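Local atomic coordinates of hypothetical protein TM1553 (Thermotoga maritima, PDB entry 1VRM), a protein that belongs to the ApbE family and, as in characterised relatives, probably binds FAD and transfers flavin in a metal-dependent reaction. Residues Ala166-Asp172 against Asp271-Asp276. Residue numbers count along the deposited sequence, not the author numbering.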
# COMPACT_ATOMS: atom_id res chain seq x y z
N ALA A 166 1.81 1.13 -4.00
CA ALA A 166 2.87 2.05 -4.41
C ALA A 166 3.76 2.48 -3.24
O ALA A 166 4.97 2.65 -3.45
CB ALA A 166 2.26 3.27 -5.06
N LYS A 167 3.19 2.62 -2.05
CA LYS A 167 4.02 2.94 -0.88
C LYS A 167 5.02 1.83 -0.60
O LYS A 167 6.20 2.08 -0.39
CB LYS A 167 3.22 3.26 0.39
CG LYS A 167 2.46 4.59 0.38
CD LYS A 167 1.91 4.89 1.78
CE LYS A 167 0.80 3.99 2.18
NZ LYS A 167 -0.40 4.24 1.32
N GLY A 168 4.55 0.56 -0.62
CA GLY A 168 5.43 -0.56 -0.41
C GLY A 168 6.54 -0.62 -1.44
O GLY A 168 7.71 -0.90 -1.13
N TYR A 169 6.16 -0.45 -2.69
CA TYR A 169 7.13 -0.44 -3.76
C TYR A 169 8.21 0.63 -3.53
O TYR A 169 9.41 0.35 -3.62
CB TYR A 169 6.39 -0.21 -5.07
CG TYR A 169 7.34 -0.03 -6.23
CD1 TYR A 169 8.11 -1.09 -6.65
CD2 TYR A 169 7.50 1.18 -6.88
CE1 TYR A 169 9.01 -0.97 -7.69
CE2 TYR A 169 8.42 1.32 -7.93
CZ TYR A 169 9.15 0.25 -8.33
OH TYR A 169 10.08 0.34 -9.38
N ALA A 170 7.75 1.85 -3.25
CA ALA A 170 8.67 2.99 -2.99
C ALA A 170 9.56 2.67 -1.79
O ALA A 170 10.78 2.99 -1.79
CB ALA A 170 7.90 4.22 -2.74
N LEU A 171 8.99 2.05 -0.77
CA LEU A 171 9.77 1.73 0.43
C LEU A 171 10.85 0.70 0.14
O LEU A 171 11.94 0.79 0.67
CB LEU A 171 8.91 1.27 1.60
CG LEU A 171 8.04 2.41 2.14
CD1 LEU A 171 6.96 1.84 3.06
CD2 LEU A 171 8.83 3.46 2.85
N ASP A 172 10.50 -0.32 -0.63
CA ASP A 172 11.48 -1.32 -1.02
C ASP A 172 12.60 -0.66 -1.87
O ASP A 172 13.77 -0.93 -1.65
CB ASP A 172 10.83 -2.46 -1.76
CG ASP A 172 10.02 -3.35 -0.82
OD1 ASP A 172 10.31 -3.35 0.42
OD2 ASP A 172 9.07 -4.02 -1.32
N ASP A 271 9.09 -7.94 2.67
CA ASP A 271 9.27 -6.73 1.94
C ASP A 271 8.02 -5.90 2.00
O ASP A 271 6.90 -6.37 2.35
CB ASP A 271 9.67 -6.97 0.50
CG ASP A 271 8.69 -7.79 -0.23
OD1 ASP A 271 7.57 -7.35 -0.46
OD2 ASP A 271 9.05 -8.94 -0.57
N ALA A 272 8.20 -4.61 1.75
CA ALA A 272 7.10 -3.71 1.95
C ALA A 272 6.03 -3.81 0.85
O ALA A 272 4.86 -3.52 1.12
CB ALA A 272 7.60 -2.30 2.04
N THR A 273 6.42 -4.16 -0.37
CA THR A 273 5.47 -4.35 -1.43
C THR A 273 4.43 -5.43 -1.00
O THR A 273 3.22 -5.22 -1.12
CB THR A 273 6.16 -4.76 -2.73
OG1 THR A 273 7.11 -3.75 -3.10
CG2 THR A 273 5.13 -4.95 -3.82
N THR A 274 4.93 -6.56 -0.52
CA THR A 274 4.07 -7.64 -0.04
C THR A 274 3.19 -7.16 1.15
O THR A 274 1.98 -7.41 1.17
CB THR A 274 4.92 -8.82 0.38
OG1 THR A 274 5.62 -9.28 -0.76
CG2 THR A 274 4.07 -9.97 0.98
N ALA A 275 3.80 -6.49 2.12
CA ALA A 275 3.09 -6.08 3.30
C ALA A 275 1.98 -5.10 2.92
O ALA A 275 0.88 -5.16 3.46
CB ALA A 275 4.04 -5.44 4.33
N ASP A 276 2.28 -4.18 1.99
CA ASP A 276 1.31 -3.15 1.56
C ASP A 276 0.13 -3.82 0.81
O ASP A 276 -1.02 -3.60 1.17
CB ASP A 276 2.03 -2.11 0.68
CG ASP A 276 1.25 -0.85 0.48
OD1 ASP A 276 0.26 -0.64 1.18
OD2 ASP A 276 1.69 -0.05 -0.42
O HOH W 1 0.42 2.17 -0.74
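Two carboxylates, one from each helix, accept backbone N-H groups in the first turn of the other: two for Asp172, one for Asp276. Asp172 reaches the start of helix 272-296: its OD1 accepts from Ala272 N (2.8 Å), while its OD2 takes both Thr273 N (2.8 Å) and Thr273 OG1 (2.7 Å). Reciprocally, Asp276 OD2 accepts from Gly168 N at 2.9 Å. The N-cap of helix 272-296 is Asp271, whose OD1 accepts from Thr274 N and Thr274 OG1, both 2.8 Å away; Asp172 OD1 also forms a salt bridge with Arg196. A water donates to Asp276 OD2 (2.6 Å) and accepts from Lys167 N (3.1 Å) and Lys167 NZ (3.0 Å). The two helices run nearly antiparallel (165°), packed side by side against the antiparallel sheet of the ApbE fold, where Leu171 touches Val189 and Ala191. Asp276 OD1 hydrogen-bonds an unidentified ligand, consistent with a pocket here. Close packing depends on Gly168: the axes approach to 7.1 Å, and a CB there would clash with Ala272 O, Thr273 CA and Asp276 CB. Instead, Gly168 CA makes a CA-H...O contact with Ala272 O (3.4 Å). Beside it, Leu171 CB lies 3.8 Å from Ala272 CB in apolar contact.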